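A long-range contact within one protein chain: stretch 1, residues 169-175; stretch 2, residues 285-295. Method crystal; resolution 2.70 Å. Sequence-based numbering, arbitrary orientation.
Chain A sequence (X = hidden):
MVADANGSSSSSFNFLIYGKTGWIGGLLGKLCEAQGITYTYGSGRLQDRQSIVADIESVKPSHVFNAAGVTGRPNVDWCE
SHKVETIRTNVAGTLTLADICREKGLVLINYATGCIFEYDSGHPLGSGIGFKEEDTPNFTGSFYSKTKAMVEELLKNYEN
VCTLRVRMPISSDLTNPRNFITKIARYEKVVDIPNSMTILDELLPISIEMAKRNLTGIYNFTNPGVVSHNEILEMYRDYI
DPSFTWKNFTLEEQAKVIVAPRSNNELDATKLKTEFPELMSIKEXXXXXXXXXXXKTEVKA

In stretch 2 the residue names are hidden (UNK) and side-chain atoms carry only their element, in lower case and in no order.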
# COMPACT_ATOMS: atom_id res chain seq x y z
N PRO A 169 9.75 -20.92 -5.48
CA PRO A 169 10.94 -20.99 -6.35
C PRO A 169 11.77 -22.26 -6.13
O PRO A 169 11.87 -22.73 -4.99
CB PRO A 169 11.74 -19.74 -5.97
CG PRO A 169 11.21 -19.33 -4.61
CD PRO A 169 9.79 -19.78 -4.54
N ILE A 170 12.33 -22.79 -7.21
CA ILE A 170 13.05 -24.08 -7.23
C ILE A 170 14.35 -24.02 -8.02
O ILE A 170 14.43 -23.37 -9.06
CB ILE A 170 12.15 -25.19 -7.84
CG1 ILE A 170 11.26 -25.82 -6.77
CG2 ILE A 170 12.96 -26.25 -8.56
CD1 ILE A 170 10.20 -26.72 -7.33
N SER A 171 15.38 -24.71 -7.54
CA SER A 171 16.70 -24.62 -8.15
C SER A 171 17.31 -26.00 -8.38
O SER A 171 16.88 -26.98 -7.78
CB SER A 171 17.62 -23.81 -7.23
OG SER A 171 18.95 -23.83 -7.67
N SER A 172 18.31 -26.05 -9.26
CA SER A 172 19.12 -27.24 -9.44
C SER A 172 20.03 -27.46 -8.22
O SER A 172 20.60 -28.53 -8.04
CB SER A 172 19.96 -27.12 -10.70
OG SER A 172 20.96 -26.14 -10.53
N ASP A 173 20.16 -26.44 -7.38
CA ASP A 173 20.96 -26.53 -6.16
C ASP A 173 20.10 -27.08 -5.02
O ASP A 173 19.39 -26.33 -4.34
CB ASP A 173 21.49 -25.13 -5.80
CG ASP A 173 22.58 -25.16 -4.73
OD1 ASP A 173 23.76 -24.89 -5.08
OD2 ASP A 173 22.26 -25.41 -3.55
N LEU A 174 20.15 -28.39 -4.82
CA LEU A 174 19.27 -29.03 -3.84
C LEU A 174 19.74 -28.88 -2.39
O LEU A 174 19.12 -29.42 -1.47
CB LEU A 174 19.06 -30.50 -4.19
CG LEU A 174 18.15 -30.77 -5.40
CD1 LEU A 174 18.05 -32.27 -5.67
CD2 LEU A 174 16.75 -30.15 -5.21
N THR A 175 20.82 -28.13 -2.20
CA THR A 175 21.41 -27.96 -0.88
C THR A 175 20.89 -26.69 -0.23
O THR A 175 21.14 -26.44 0.96
CB THR A 175 22.95 -27.88 -0.97
OG1 THR A 175 23.33 -26.81 -1.83
CG2 THR A 175 23.51 -29.18 -1.53
N UNK A 285 10.39 -29.31 -17.20
CA UNK A 285 11.39 -28.34 -16.74
C UNK A 285 12.09 -28.84 -15.48
O UNK A 285 13.30 -28.69 -15.34
c UNK A 285 10.75 -26.97 -16.50
o UNK A 285 11.71 -25.99 -16.16
N UNK A 286 11.31 -29.42 -14.57
CA UNK A 286 11.86 -30.13 -13.42
C UNK A 286 12.85 -31.23 -13.84
O UNK A 286 13.98 -31.27 -13.33
c UNK A 286 8.70 -30.39 -11.19
c UNK A 286 10.01 -29.79 -11.63
c UNK A 286 10.75 -30.74 -12.57
c UNK A 286 10.88 -29.47 -10.44
N UNK A 287 12.44 -32.11 -14.76
CA UNK A 287 13.32 -33.18 -15.23
C UNK A 287 14.63 -32.65 -15.81
O UNK A 287 15.71 -33.09 -15.43
c UNK A 287 13.67 -34.95 -17.00
c UNK A 287 11.95 -35.59 -14.36
c UNK A 287 12.64 -34.09 -16.31
c UNK A 287 11.54 -34.96 -15.68
N UNK A 288 14.51 -31.70 -16.73
CA UNK A 288 15.63 -31.23 -17.51
C UNK A 288 16.59 -30.33 -16.73
O UNK A 288 17.81 -30.40 -16.91
c UNK A 288 15.14 -30.51 -18.76
c UNK A 288 16.77 -28.23 -21.39
c UNK A 288 15.63 -28.88 -20.60
c UNK A 288 16.19 -29.65 -19.43
n UNK A 288 17.81 -29.25 -21.76
N UNK A 289 16.04 -29.50 -15.85
CA UNK A 289 16.87 -28.49 -15.18
C UNK A 289 17.26 -28.88 -13.78
O UNK A 289 18.28 -28.41 -13.27
c UNK A 289 16.02 -26.47 -16.45
c UNK A 289 15.76 -25.23 -18.92
c UNK A 289 16.15 -27.14 -15.13
c UNK A 289 17.06 -25.70 -16.96
c UNK A 289 14.86 -26.60 -17.20
c UNK A 289 16.94 -25.09 -18.18
c UNK A 289 14.72 -25.99 -18.42
N UNK A 290 16.45 -29.72 -13.15
CA UNK A 290 16.65 -30.00 -11.74
C UNK A 290 17.12 -31.42 -11.47
O UNK A 290 18.19 -31.62 -10.91
c UNK A 290 15.05 -28.17 -11.09
c UNK A 290 15.64 -29.95 -9.44
c UNK A 290 15.40 -29.64 -10.90
N UNK A 291 16.33 -32.40 -11.90
CA UNK A 291 16.58 -33.80 -11.54
C UNK A 291 17.64 -34.55 -12.37
O UNK A 291 18.50 -35.23 -11.80
c UNK A 291 13.11 -33.51 -10.71
c UNK A 291 12.25 -33.11 -9.70
c UNK A 291 13.80 -33.90 -8.07
c UNK A 291 14.66 -34.31 -9.08
c UNK A 291 14.32 -34.12 -10.41
c UNK A 291 15.26 -34.57 -11.51
c UNK A 291 12.60 -33.30 -8.38
N UNK A 292 17.59 -34.45 -13.70
CA UNK A 292 18.59 -35.11 -14.55
C UNK A 292 20.05 -34.68 -14.32
O UNK A 292 20.94 -35.54 -14.32
c UNK A 292 17.27 -36.10 -16.49
c UNK A 292 18.23 -35.03 -16.03
o UNK A 292 17.41 -35.00 -18.59
c UNK A 292 16.91 -35.96 -17.96
o UNK A 292 16.14 -36.80 -18.49
N UNK A 293 20.32 -33.37 -14.13
CA UNK A 293 21.72 -33.04 -13.85
C UNK A 293 22.05 -33.18 -12.36
O UNK A 293 22.98 -32.55 -11.85
c UNK A 293 20.45 -31.02 -14.07
c UNK A 293 21.83 -31.58 -14.29
c UNK A 293 19.48 -32.17 -14.31
N UNK A 294 21.28 -34.00 -11.66
CA UNK A 294 21.57 -34.32 -10.27
C UNK A 294 21.50 -35.83 -9.97
O UNK A 294 21.43 -36.22 -8.80
n UNK A 294 20.52 -31.48 -8.07
c UNK A 294 20.63 -33.53 -9.35
o UNK A 294 22.33 -31.83 -9.34
c UNK A 294 21.23 -32.20 -8.92
N UNK A 295 21.53 -36.67 -11.00
CA UNK A 295 21.45 -38.12 -10.80
C UNK A 295 22.62 -38.67 -9.97
O UNK A 295 22.44 -39.53 -9.09
c UNK A 295 19.51 -40.50 -11.62
c UNK A 295 21.38 -38.84 -12.15
n UNK A 295 19.78 -42.96 -11.00
c UNK A 295 20.19 -41.85 -11.93
c UNK A 295 20.00 -39.36 -12.54

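Position 285 carries one carbon followed by one oxygen, and its side chain is out of reach of stretch 1; a single hydroxyl-bearing carbon identifies Ser285. Position 286 has four carbons, forked at the second. One fork tip lies 4.2 Å from Ile170 CD1, although the CA-to-CB bond points sideways. The fork makes this Leu286, and the tip is its CD2.

Position 287 also has four carbons, but the fork is at the first and one arm is two carbons long, which defines Ile287; it is out of reach. At 288 four carbons run in a row to a terminal nitrogen, the pattern of Lys288, extended through chi3 and likewise without contact.

Position 289 shows one carbon and then a six-carbon ring with no oxygen, hence Phe289. Its ring leads away from stretch 1, and the contact comes from the backbone: Phe289 O is 3.3 Å from Ser172 CB.

Position 290 has three carbons, one carrying the other two, and so is Val290. Its CA is 4.4 Å from Ser172 CA, the nearest CA pair between the stretches. Val290 CG2 meets Ile170 CG2 at 3.8 Å, while Val290 CG1 lies 3.6 Å from Ser171 O and 4.4 Å from Leu174 CD2.

Position 291 repeats the carbon-plus-six-ring pattern, giving Phe291; its CA-to-CB bond points away, but the end of the side chain comes nearer, with Phe291 CE1 5.1 Å from Leu174 CD1. Position 292 has three carbons, the third bearing two oxygens: a carboxylate one methylene longer than aspartate, so Glu292, out of reach. At 293 three carbons close a ring onto the backbone N, which only Pro293 can do.

Position 294 has two carbons, the second carrying one oxygen and one nitrogen, the amide of Asn294. Its CA-to-CB bond points toward stretch 1, and Asn294 ND2 donates a hydrogen bond to Ser172 O at 3.0 Å, with an N-H...O angle of 141°. Asn294 ND2 also lies 3.5 Å from Leu174 CD1. Position 295, four carbons in a row ending in nitrogen, is Lys295 and remains distant.

The contact, burying 326 Å² in total, combines apolar packing with one polar tie. A wider pi-type turn at 286-291 is marked by the bond from Phe291 N to Leu286 O (3.0 Å). Along this segment, Leu286 and Val290 both meet Ile170, and Val290 also reaches Leu174. Beyond it, the Asn294 amide fastens the Ser172 carbonyl, the single hydrogen bond across the stretches.

Stretch 2 285-295: SLIKFVFEPNK
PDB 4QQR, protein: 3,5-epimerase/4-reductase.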